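Local coordinates for protein CSE3 (Thermus thermophilus, PDB 2Y8W) that cleaves CRISPR transcripts into crRNA as an endoribonuclease of antiviral defence, stays bound to the processed crRNA, and is probably part of the Cascade complex, at residues 44-49 / 67-72; 49-54 / 62-67; 140-145 / 183-188. All coordinates share one frame; numbering follows the deposited sequence.

Contact 1: residues 44-49 / 67-72; sequences GRERLL and TLTEPD. With nucleotides of chain B.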
loop_
_atom_site.group_PDB
_atom_site.type_symbol
_atom_site.label_atom_id
_atom_site.label_comp_id
_atom_site.label_asym_id
_atom_site.label_seq_id
_atom_site.Cartn_x
_atom_site.Cartn_y
_atom_site.Cartn_z
ATOM N N GLY A 44 -6.629 11.023 -15.181
ATOM C CA GLY A 44 -7.463 10.820 -14.007
ATOM C C GLY A 44 -8.105 9.444 -13.946
ATOM O O GLY A 44 -9.197 9.285 -13.402
ATOM N N ARG A 45 -7.430 8.441 -14.498
ATOM C CA ARG A 45 -8.002 7.100 -14.568
ATOM C C ARG A 45 -7.248 6.121 -13.688
ATOM O O ARG A 45 -7.461 4.917 -13.780
ATOM C CB ARG A 45 -7.948 6.567 -15.999
ATOM C CG ARG A 45 -8.776 7.332 -17.002
ATOM C CD ARG A 45 -8.696 6.656 -18.367
ATOM N NE ARG A 45 -7.333 6.635 -18.893
ATOM C CZ ARG A 45 -6.720 5.545 -19.344
ATOM N NH1 ARG A 45 -7.350 4.378 -19.338
ATOM N NH2 ARG A 45 -5.479 5.621 -19.807
ATOM N N GLU A 46 -6.364 6.631 -12.843
ATOM C CA GLU A 46 -5.408 5.755 -12.173
ATOM C C GLU A 46 -5.313 6.038 -10.683
ATOM O O GLU A 46 -5.487 7.180 -10.228
ATOM C CB GLU A 46 -4.025 5.871 -12.835
ATOM C CG GLU A 46 -2.952 4.918 -12.293
ATOM C CD GLU A 46 -3.368 3.465 -12.367
ATOM O OE1 GLU A 46 -3.196 2.828 -13.436
ATOM O OE2 GLU A 46 -3.866 2.958 -11.343
ATOM N N ARG A 47 -5.067 4.972 -9.929
ATOM C CA ARG A 47 -4.708 5.059 -8.524
ATOM C C ARG A 47 -3.640 3.997 -8.293
ATOM O O ARG A 47 -3.962 2.825 -8.062
ATOM C CB ARG A 47 -5.918 4.787 -7.637
ATOM C CG ARG A 47 -5.587 4.420 -6.181
ATOM C CD ARG A 47 -5.108 5.609 -5.352
ATOM N NE ARG A 47 -3.668 5.868 -5.489
ATOM C CZ ARG A 47 -3.066 6.940 -4.977
ATOM N NH1 ARG A 47 -3.792 7.847 -4.326
ATOM N NH2 ARG A 47 -1.753 7.114 -5.129
ATOM N N LEU A 48 -2.373 4.391 -8.413
ATOM C CA LEU A 48 -1.287 3.437 -8.207
ATOM C C LEU A 48 -1.134 3.210 -6.721
ATOM O O LEU A 48 -1.197 4.153 -5.928
ATOM C CB LEU A 48 0.031 3.942 -8.803
ATOM C CG LEU A 48 1.146 2.883 -8.900
ATOM C CD1 LEU A 48 2.040 3.137 -10.105
ATOM C CD2 LEU A 48 1.970 2.858 -7.634
ATOM N N LEU A 49 -0.958 1.950 -6.339
ATOM C CA LEU A 49 -0.685 1.616 -4.956
ATOM C C LEU A 49 0.463 0.640 -4.976
ATOM O O LEU A 49 0.609 -0.110 -5.928
ATOM C CB LEU A 49 -1.902 0.931 -4.334
ATOM C CG LEU A 49 -3.195 1.740 -4.272
ATOM C CD1 LEU A 49 -4.332 0.838 -3.798
ATOM C CD2 LEU A 49 -3.000 2.930 -3.341
ATOM N N THR A 67 -2.123 -1.418 -10.076
ATOM C CA THR A 67 -2.598 -0.305 -10.884
ATOM C C THR A 67 -3.982 -0.616 -11.458
ATOM O O THR A 67 -4.349 -1.780 -11.633
ATOM C CB THR A 67 -1.599 0.027 -12.021
ATOM O OG1 THR A 67 -1.349 -1.152 -12.801
ATOM C CG2 THR A 67 -0.279 0.519 -11.440
ATOM N N LEU A 68 -4.756 0.429 -11.731
ATOM C CA LEU A 68 -6.090 0.258 -12.293
ATOM C C LEU A 68 -5.975 0.054 -13.788
ATOM O O LEU A 68 -6.832 -0.574 -14.408
ATOM C CB LEU A 68 -6.955 1.474 -11.994
ATOM C CG LEU A 68 -7.133 1.754 -10.497
ATOM C CD1 LEU A 68 -8.172 2.844 -10.274
ATOM C CD2 LEU A 68 -7.510 0.479 -9.754
ATOM N N THR A 69 -4.906 0.590 -14.362
ATOM C CA THR A 69 -4.689 0.454 -15.796
ATOM C C THR A 69 -3.428 -0.359 -16.044
ATOM O O THR A 69 -2.624 -0.573 -15.133
ATOM C CB THR A 69 -4.592 1.818 -16.494
ATOM O OG1 THR A 69 -3.366 2.472 -16.133
ATOM C CG2 THR A 69 -5.780 2.691 -16.106
ATOM N N GLU A 70 -3.256 -0.805 -17.279
ATOM C CA GLU A 70 -2.121 -1.637 -17.629
ATOM C C GLU A 70 -0.827 -0.840 -17.624
ATOM O O GLU A 70 -0.688 0.119 -18.371
ATOM C CB GLU A 70 -2.326 -2.265 -19.011
ATOM C CG GLU A 70 -1.211 -3.225 -19.378
ATOM C CD GLU A 70 -1.488 -3.982 -20.652
ATOM O OE1 GLU A 70 -2.449 -3.627 -21.372
ATOM O OE2 GLU A 70 -0.737 -4.938 -20.924
ATOM N N PRO A 71 0.133 -1.255 -16.792
ATOM C CA PRO A 71 1.404 -0.546 -16.607
ATOM C C PRO A 71 2.430 -0.885 -17.665
ATOM O O PRO A 71 2.449 -2.000 -18.188
ATOM C CB PRO A 71 1.889 -1.070 -15.255
ATOM C CG PRO A 71 1.365 -2.468 -15.213
ATOM C CD PRO A 71 -0.013 -2.371 -15.839
ATOM N N ASP A 72 3.288 0.083 -17.957
ATOM C CA ASP A 72 4.351 -0.086 -18.933
ATOM C C ASP A 72 5.695 0.049 -18.222
ATOM O O ASP A 72 6.159 1.156 -17.964
ATOM C CB ASP A 72 4.192 0.967 -20.033
ATOM C CG ASP A 72 5.389 1.042 -20.948
ATOM O OD1 ASP A 72 6.213 0.106 -20.933
ATOM O OD2 ASP A 72 5.501 2.045 -21.684
ATOM P P DG B 17 -1.805 10.963 -4.958
ATOM O OP1 DG B 17 -1.510 10.541 -6.345
ATOM O OP2 DG B 17 -1.983 9.925 -3.915
ATOM O "O5'" DG B 17 -0.688 11.943 -4.403
ATOM C "C5'" DG B 17 -0.259 13.077 -5.115
ATOM C "C4'" DG B 17 0.671 13.918 -4.273
ATOM O "O4'" DG B 17 0.043 14.222 -2.984
ATOM C "C3'" DG B 17 2.017 13.348 -3.847
ATOM O "O3'" DG B 17 3.078 13.348 -4.776
ATOM C "C2'" DG B 17 2.388 14.240 -2.687
ATOM C "C1'" DG B 17 1.055 14.512 -2.039
ATOM N N9 DG B 17 0.930 13.879 -0.714
ATOM C C8 DG B 17 0.337 12.712 -0.296
ATOM N N7 DG B 17 0.489 12.543 1.002
ATOM C C5 DG B 17 1.230 13.648 1.430
ATOM C C6 DG B 17 1.720 14.039 2.706
ATOM O O6 DG B 17 1.583 13.452 3.778
ATOM N N1 DG B 17 2.427 15.247 2.673
ATOM C C2 DG B 17 2.647 16.000 1.553
ATOM N N2 DG B 17 3.353 17.139 1.710
ATOM N N3 DG B 17 2.201 15.644 0.356
ATOM C C4 DG B 17 1.511 14.474 0.372
ATOM P P G B 16 -6.432 9.172 -2.150
ATOM O OP1 G B 16 -6.394 8.210 -3.283
ATOM O OP2 G B 16 -5.953 8.731 -0.817
ATOM O "O5'" G B 16 -5.693 10.512 -2.547
ATOM C "C5'" G B 16 -5.985 11.168 -3.761
ATOM C "C4'" G B 16 -5.228 12.457 -3.870
ATOM O "O4'" G B 16 -5.546 13.312 -2.743
ATOM C "C3'" G B 16 -3.711 12.362 -3.804
ATOM O "O3'" G B 16 -3.132 11.876 -5.000
ATOM C "C2'" G B 16 -3.346 13.802 -3.487
ATOM O "O2'" G B 16 -3.525 14.617 -4.637
ATOM C "C1'" G B 16 -4.442 14.157 -2.478
ATOM N N9 G B 16 -3.994 13.931 -1.095
ATOM C C8 G B 16 -4.322 12.906 -0.226
ATOM N N7 G B 16 -3.708 13.018 0.924
ATOM C C5 G B 16 -2.944 14.184 0.801
ATOM C C6 G B 16 -2.062 14.825 1.704
ATOM O O6 G B 16 -1.764 14.496 2.856
ATOM N N1 G B 16 -1.499 15.969 1.146
ATOM C C2 G B 16 -1.744 16.442 -0.128
ATOM N N2 G B 16 -1.106 17.560 -0.509
ATOM N N3 G B 16 -2.561 15.857 -0.979
ATOM C C4 G B 16 -3.112 14.742 -0.447
#

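Contact 2: residues 49-54 / 62-67; sequences LWRLEP and VVLVQT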
loop_
_atom_site.group_PDB
_atom_site.type_symbol
_atom_site.label_atom_id
_atom_site.label_comp_id
_atom_site.label_asym_id
_atom_site.label_seq_id
_atom_site.Cartn_x
_atom_site.Cartn_y
_atom_site.Cartn_z
ATOM N N LEU A 49 -0.958 1.950 -6.339
ATOM C CA LEU A 49 -0.685 1.616 -4.956
ATOM C C LEU A 49 0.463 0.640 -4.976
ATOM O O LEU A 49 0.609 -0.110 -5.928
ATOM C CB LEU A 49 -1.902 0.931 -4.334
ATOM C CG LEU A 49 -3.195 1.740 -4.272
ATOM C CD1 LEU A 49 -4.332 0.838 -3.798
ATOM C CD2 LEU A 49 -3.000 2.930 -3.341
ATOM N N TRP A 50 1.276 0.628 -3.929
ATOM C CA TRP A 50 2.367 -0.331 -3.879
ATOM C C TRP A 50 2.700 -0.680 -2.439
ATOM O O TRP A 50 2.337 0.046 -1.507
ATOM C CB TRP A 50 3.613 0.196 -4.611
ATOM C CG TRP A 50 4.088 1.530 -4.135
ATOM C CD1 TRP A 50 3.603 2.764 -4.493
ATOM C CD2 TRP A 50 5.160 1.769 -3.237
ATOM N NE1 TRP A 50 4.310 3.752 -3.859
ATOM C CE2 TRP A 50 5.271 3.166 -3.075
ATOM C CE3 TRP A 50 6.034 0.935 -2.534
ATOM C CZ2 TRP A 50 6.223 3.747 -2.252
ATOM C CZ3 TRP A 50 6.978 1.509 -1.713
ATOM C CH2 TRP A 50 7.067 2.904 -1.575
ATOM N N ARG A 51 3.385 -1.799 -2.264
ATOM C CA ARG A 51 3.924 -2.134 -0.951
ATOM C C ARG A 51 5.308 -2.741 -1.118
ATOM O O ARG A 51 5.513 -3.627 -1.957
ATOM C CB ARG A 51 3.014 -3.117 -0.209
ATOM C CG ARG A 51 3.574 -3.570 1.157
ATOM C CD ARG A 51 2.641 -4.550 1.879
ATOM N NE ARG A 51 2.427 -5.765 1.097
ATOM C CZ ARG A 51 1.294 -6.059 0.465
ATOM N NH1 ARG A 51 0.257 -5.233 0.545
ATOM N NH2 ARG A 51 1.201 -7.179 -0.247
ATOM N N LEU A 52 6.256 -2.249 -0.337
ATOM C CA LEU A 52 7.532 -2.933 -0.215
ATOM C C LEU A 52 7.304 -4.113 0.725
ATOM O O LEU A 52 6.982 -3.925 1.898
ATOM C CB LEU A 52 8.586 -1.989 0.348
ATOM C CG LEU A 52 9.895 -2.675 0.745
ATOM C CD1 LEU A 52 10.579 -3.313 -0.468
ATOM C CD2 LEU A 52 10.812 -1.689 1.448
ATOM N N GLU A 53 7.421 -5.328 0.208
ATOM C CA GLU A 53 7.065 -6.499 1.017
ATOM C C GLU A 53 8.050 -6.709 2.154
ATOM O O GLU A 53 9.239 -6.412 2.017
ATOM C CB GLU A 53 7.005 -7.761 0.155
ATOM C CG GLU A 53 5.978 -7.708 -0.953
ATOM C CD GLU A 53 4.559 -7.903 -0.433
ATOM O OE1 GLU A 53 4.331 -7.744 0.789
ATOM O OE2 GLU A 53 3.678 -8.238 -1.247
ATOM N N PRO A 54 7.557 -7.222 3.292
ATOM C CA PRO A 54 8.498 -7.602 4.344
ATOM C C PRO A 54 9.382 -8.736 3.848
ATOM O O PRO A 54 8.888 -9.656 3.206
ATOM C CB PRO A 54 7.587 -8.088 5.473
ATOM C CG PRO A 54 6.311 -8.510 4.792
ATOM C CD PRO A 54 6.165 -7.593 3.607
ATOM N N VAL A 62 11.289 -7.015 -2.574
ATOM C CA VAL A 62 10.195 -7.239 -3.498
ATOM C C VAL A 62 9.190 -6.108 -3.336
ATOM O O VAL A 62 8.767 -5.796 -2.221
ATOM C CB VAL A 62 9.479 -8.578 -3.212
ATOM C CG1 VAL A 62 8.231 -8.714 -4.077
ATOM C CG2 VAL A 62 10.429 -9.757 -3.443
ATOM N N VAL A 63 8.810 -5.492 -4.449
ATOM C CA VAL A 63 7.795 -4.449 -4.418
ATOM C C VAL A 63 6.584 -4.893 -5.225
ATOM O O VAL A 63 6.701 -5.217 -6.412
ATOM C CB VAL A 63 8.310 -3.136 -5.026
ATOM C CG1 VAL A 63 7.204 -2.096 -5.044
ATOM C CG2 VAL A 63 9.533 -2.603 -4.256
ATOM N N LEU A 64 5.421 -4.906 -4.583
ATOM C CA LEU A 64 4.183 -5.263 -5.259
ATOM C C LEU A 64 3.496 -3.981 -5.696
ATOM O O LEU A 64 3.298 -3.075 -4.894
ATOM C CB LEU A 64 3.262 -6.045 -4.314
ATOM C CG LEU A 64 1.968 -6.564 -4.936
ATOM C CD1 LEU A 64 2.258 -7.611 -6.021
ATOM C CD2 LEU A 64 1.013 -7.130 -3.869
ATOM N N VAL A 65 3.131 -3.900 -6.964
ATOM C CA VAL A 65 2.516 -2.683 -7.471
ATOM C C VAL A 65 1.155 -3.019 -8.042
ATOM O O VAL A 65 1.039 -3.887 -8.894
ATOM C CB VAL A 65 3.359 -2.008 -8.568
ATOM C CG1 VAL A 65 2.768 -0.636 -8.910
ATOM C CG2 VAL A 65 4.813 -1.863 -8.128
ATOM N N GLN A 66 0.129 -2.333 -7.556
ATOM C CA GLN A 66 -1.205 -2.472 -8.105
ATOM C C GLN A 66 -1.580 -1.225 -8.882
ATOM O O GLN A 66 -1.399 -0.111 -8.392
ATOM C CB GLN A 66 -2.228 -2.661 -6.994
ATOM C CG GLN A 66 -3.623 -2.908 -7.522
ATOM C CD GLN A 66 -4.610 -3.215 -6.414
ATOM O OE1 GLN A 66 -4.724 -4.356 -5.970
ATOM N NE2 GLN A 66 -5.323 -2.194 -5.959
ATOM N N THR A 67 -2.123 -1.418 -10.076
ATOM C CA THR A 67 -2.598 -0.305 -10.884
ATOM C C THR A 67 -3.982 -0.616 -11.458
ATOM O O THR A 67 -4.349 -1.780 -11.633
ATOM C CB THR A 67 -1.599 0.027 -12.021
ATOM O OG1 THR A 67 -1.349 -1.152 -12.801
ATOM C CG2 THR A 67 -0.279 0.519 -11.440
HETATM O O HOH W 1 11.083 -7.027 0.293
#

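Contact 3: residues 140-145 / 183-188; sequences RLLEGE and RLEVVD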
loop_
_atom_site.group_PDB
_atom_site.type_symbol
_atom_site.label_atom_id
_atom_site.label_comp_id
_atom_site.label_asym_id
_atom_site.label_seq_id
_atom_site.Cartn_x
_atom_site.Cartn_y
_atom_site.Cartn_z
ATOM N N ARG A 140 -14.368 -7.154 7.087
ATOM C CA ARG A 140 -14.443 -7.106 8.536
ATOM C C ARG A 140 -13.306 -7.924 9.116
ATOM O O ARG A 140 -13.112 -9.073 8.740
ATOM C CB ARG A 140 -15.793 -7.671 9.009
ATOM C CG ARG A 140 -16.113 -7.384 10.441
ATOM C CD ARG A 140 -17.422 -8.062 10.820
ATOM N NE ARG A 140 -18.570 -7.449 10.153
ATOM C CZ ARG A 140 -19.496 -8.118 9.469
ATOM N NH1 ARG A 140 -19.403 -9.432 9.312
ATOM N NH2 ARG A 140 -20.511 -7.467 8.927
ATOM N N LEU A 141 -12.549 -7.328 10.023
ATOM C CA LEU A 141 -11.466 -8.045 10.673
ATOM C C LEU A 141 -12.038 -9.176 11.531
ATOM O O LEU A 141 -12.953 -8.958 12.331
ATOM C CB LEU A 141 -10.645 -7.085 11.530
ATOM C CG LEU A 141 -9.390 -7.693 12.146
ATOM C CD1 LEU A 141 -8.385 -8.030 11.041
ATOM C CD2 LEU A 141 -8.787 -6.707 13.150
ATOM N N LEU A 142 -11.491 -10.380 11.368
ATOM C CA LEU A 142 -11.969 -11.529 12.133
ATOM C C LEU A 142 -11.615 -11.371 13.604
ATOM O O LEU A 142 -10.551 -10.860 13.954
ATOM C CB LEU A 142 -11.396 -12.840 11.583
ATOM C CG LEU A 142 -11.944 -13.258 10.216
ATOM C CD1 LEU A 142 -11.505 -14.681 9.869
ATOM C CD2 LEU A 142 -13.455 -13.142 10.197
ATOM N N GLU A 143 -12.524 -11.784 14.474
ATOM C CA GLU A 143 -12.206 -11.783 15.882
ATOM C C GLU A 143 -12.351 -13.195 16.388
ATOM O O GLU A 143 -13.452 -13.743 16.426
ATOM C CB GLU A 143 -13.107 -10.839 16.671
ATOM C CG GLU A 143 -12.594 -10.596 18.087
ATOM C CD GLU A 143 -13.580 -9.846 18.960
ATOM O OE1 GLU A 143 -14.735 -9.639 18.530
ATOM O OE2 GLU A 143 -13.195 -9.465 20.087
ATOM N N GLY A 144 -11.222 -13.790 16.746
ATOM C CA GLY A 144 -11.219 -15.100 17.352
ATOM C C GLY A 144 -10.893 -15.002 18.825
ATOM O O GLY A 144 -10.487 -13.951 19.329
ATOM N N GLU A 145 -11.102 -16.109 19.518
ATOM C CA GLU A 145 -10.681 -16.263 20.901
ATOM C C GLU A 145 -9.225 -15.854 20.991
ATOM O O GLU A 145 -8.441 -16.374 20.231
ATOM C CB GLU A 145 -10.801 -17.729 21.250
ATOM C CG GLU A 145 -12.224 -18.256 21.282
ATOM C CD GLU A 145 -12.301 -19.750 21.565
ATOM O OE1 GLU A 145 -11.256 -20.411 21.550
ATOM O OE2 GLU A 145 -13.411 -20.264 21.790
ATOM N N ARG A 183 -6.399 -11.963 9.343
ATOM C CA ARG A 183 -7.479 -12.591 8.616
ATOM C C ARG A 183 -8.718 -11.720 8.696
ATOM O O ARG A 183 -9.030 -11.148 9.738
ATOM C CB ARG A 183 -7.752 -13.995 9.161
ATOM C CG ARG A 183 -6.552 -14.914 8.998
ATOM C CD ARG A 183 -6.867 -16.375 9.272
ATOM N NE ARG A 183 -5.753 -17.202 8.823
ATOM C CZ ARG A 183 -5.673 -17.749 7.615
ATOM N NH1 ARG A 183 -6.658 -17.578 6.745
ATOM N NH2 ARG A 183 -4.613 -18.471 7.278
ATOM N N LEU A 184 -9.410 -11.608 7.575
ATOM C CA LEU A 184 -10.644 -10.842 7.518
ATOM C C LEU A 184 -11.711 -11.620 6.768
ATOM O O LEU A 184 -11.455 -12.713 6.260
ATOM C CB LEU A 184 -10.402 -9.483 6.849
ATOM C CG LEU A 184 -9.689 -9.481 5.487
ATOM C CD1 LEU A 184 -10.558 -10.088 4.385
ATOM C CD2 LEU A 184 -9.280 -8.053 5.107
ATOM N N GLU A 185 -12.919 -11.059 6.715
ATOM C CA GLU A 185 -13.985 -11.646 5.927
ATOM C C GLU A 185 -14.559 -10.581 5.003
ATOM O O GLU A 185 -14.484 -9.377 5.282
ATOM C CB GLU A 185 -15.081 -12.234 6.827
ATOM C CG GLU A 185 -15.705 -11.221 7.776
ATOM C CD GLU A 185 -16.839 -11.803 8.614
ATOM O OE1 GLU A 185 -17.394 -12.865 8.237
ATOM O OE2 GLU A 185 -17.173 -11.189 9.651
ATOM N N VAL A 186 -15.094 -11.031 3.879
ATOM C CA VAL A 186 -15.763 -10.147 2.948
ATOM C C VAL A 186 -17.194 -9.961 3.434
ATOM O O VAL A 186 -17.861 -10.937 3.776
ATOM C CB VAL A 186 -15.796 -10.772 1.547
ATOM C CG1 VAL A 186 -16.638 -9.918 0.620
ATOM C CG2 VAL A 186 -14.372 -10.935 1.024
ATOM N N VAL A 187 -17.662 -8.714 3.468
ATOM C CA VAL A 187 -19.047 -8.458 3.855
ATOM C C VAL A 187 -19.855 -8.040 2.629
ATOM O O VAL A 187 -20.856 -8.667 2.291
ATOM C CB VAL A 187 -19.136 -7.380 4.940
ATOM C CG1 VAL A 187 -20.601 -7.134 5.343
ATOM C CG2 VAL A 187 -18.306 -7.780 6.138
ATOM N N ASP A 188 -19.384 -6.995 1.955
ATOM C CA ASP A 188 -20.060 -6.415 0.790
ATOM C C ASP A 188 -19.085 -6.426 -0.377
ATOM O O ASP A 188 -18.159 -5.609 -0.410
ATOM C CB ASP A 188 -20.464 -4.970 1.126
ATOM C CG ASP A 188 -21.341 -4.333 0.063
ATOM O OD1 ASP A 188 -20.924 -4.240 -1.109
ATOM O OD2 ASP A 188 -22.458 -3.904 0.416
#

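Contact 1: residues 44-49 / 67-72
Glu46 reaches across to the backbone of Leu68 and Thr69 and pins two loops together at one end of a ferredoxin-like sheet. Residues 44-49 lead from helix 38-42 into strand 49-52. Residues 67-72 leave the neighbouring strand 62-67. The Glu46 carboxylate accepts four bonds, two on each oxygen. Leu68 N gives an almost straight bond (176°) to OE2 of Glu46, 2.7 Å long and on the syn lone pair. Arg47 N comes to the same oxygen on its anti side. Thr69 OG1 donates to Glu46 OE1 over 2.7 Å, nearly along the C-O axis, and Thr69 N adds a second bond to that oxygen. With both oxygens gripped in this way, rotation of the carboxylate is restrained.

Arg47 can be followed outward. Its CB lies 4.0 Å from Leu68 CD1, an apolar contact with the second loop. The chain then bends at chi2 (73°) and chi3 (-85°), curling back to the carbonyl of Leu48 and on to the nucleic acid of chain B. Arg47 CD passes 3.6 Å from G16 OP1 of chain B. Arg47 NE bonds to Leu48 O at 3.0 Å. Arg47 NH2 bonds both to Leu48 O and to OP2 of DG17, a deoxynucleotide of chain B. The guanidinium thus holds one carbonyl side-on, which should fix its rotation. Tyr27, inferred to stabilise the transition state, has its side chain about 10 Å from that of Arg47. Deeper in, Leu48 and Thr67 lie side by side, CD1 against CG2. At the tip, Arg47 NH1 divides itself between successive phosphates of chain B: it is 2.8 Å from G16 OP1 and also bonds to DG17 OP2, both in the guanidinium plane.

Contact 2: residues 49-54 / 62-67
Val62 O accepts a 2.8 Å bond from Glu53 N at the end of a two-strand antiparallel ladder. Strands 49-52 and 62-67 form a beta hairpin, and their axes run at 171° to each other. Leu49 with Gln66 and Arg51 with Leu64 are the hydrogen-bonded pairs, each closed by two backbone bonds. Trp50 with Val65 and Leu52 with Val63 are the non-hydrogen-bonded pairs. There the strands also meet through CA-H...O contacts, the shortest from Trp50 CA to Leu64 O at 3.1 Å. A water completes the Glu53-Val62 pair, donating to Glu53 O and accepting from Val62 N (2.9 Å).

On one face, Arg51 and Leu64 lie side by side. Arg51 bends at chi3 (60°), which turns its guanidinium back to Glu53. Arg51 NE meets Glu53 OE1 at 2.8 Å in the guanidinium plane, though from above the carboxylate plane. NH2 takes OE2 of the same carboxylate, so the two groups form a side-on salt bridge with one bond to each oxygen. Leu64 CD2 packs 3.6 Å from Arg51 NH2 and also lies near Glu53 OE2. Arg102 of strand 98-110 touches Arg51 and also bridges to Glu53 OE1, and Ser212 OG bonds to Arg51 NH1, so both members of the pair have a second partner.

The other face is apolar. The Leu52 and Val63 side chains cross at about a right angle, CD1 of Leu52 4.0 Å from CG2 of Val63. Trp50 CE3 meets Val63 CG1 obliquely. Helix 26-34 packs on this face at Trp50 and Val63, while on the Arg51 face Gln66 NE2 bonds to Leu196 O of helix 189-198. Strand 62-67 pairs on its other side with strand 5-12, leaving strand 49-52 at the sheet edge.

Contact 3: residues 140-145 / 183-188
This is a short antiparallel strand pairing, Arg140 and Leu141 against Glu185 and Leu184, where strand 139-144 meets the end of the long strand 171-186. Arg140 and Glu185 are a hydrogen-bonded pair. Glu185 N gives a 2.8 Å bond to Arg140 O, and Arg140 N returns one to Glu185 O. Leu141 and Leu184 follow as the non-hydrogen-bonded pair. Leu142 N then bonds to Arg183 O at 3.1 Å.

The Arg140 and Glu185 side chains run side by side in the same direction. Arg140 NH1 and Glu185 OE2 make a 2.9 Å salt bridge at the guanidinium edge. The two flat groups are turned 81° apart, so Arg140 NH1 meets the carboxylate from above its plane. The bend of Arg140 at chi3 (-69°) turns the guanidinium to Glu185, with Val187 CG2 over the centre of one face, 3.6 Å from CZ of Arg140. The charged group is thus held at an edge by Glu185 and packed on a face by a methyl.

Leu142 folds over the strand it bonds to. Its CD1 touches Arg183 CB, and its CD2 lies 3.8 Å from Glu185 CG. Leu141 CB points away, and its side chain touches Leu134 of helix 123-136, yet Leu141 CD1 returns to 3.4 Å from Arg183 O. Leu184 lies against Phe101 of strand 98-110. Beyond Val187, Asp188 is the N-cap of helix 189-198. The pattern is that of a cross-strand ion pair on a hydrogen-bonded site of an antiparallel sheet, here at the end of strand 171-186 in the second antiparallel sheet.

Contacts 1 and 2 belong to one four-stranded sheet, ordered 49-52, 62-67, 5-12, 81-89, as in a ferredoxin-like fold. They share Leu49 and Thr67. Their centres are 13 Å apart, and Leu48 CD2 touches Val65 CG1 at 3.8 Å between them. Along the chain, contact 2 is the inner pairing of the hairpin. Contact 1 ties together the loops at its outer ends, and from it Arg47 reaches the phosphates of chain B. Contact 3 comes later and lies in the second sheet, its centre about 28 Å from that of contact 1 and about 23 Å from that of contact 2. It touches neither. Helix 189-198, which follows contact 3, reaches back to Leu68 and Gln66 and so connects the two halves.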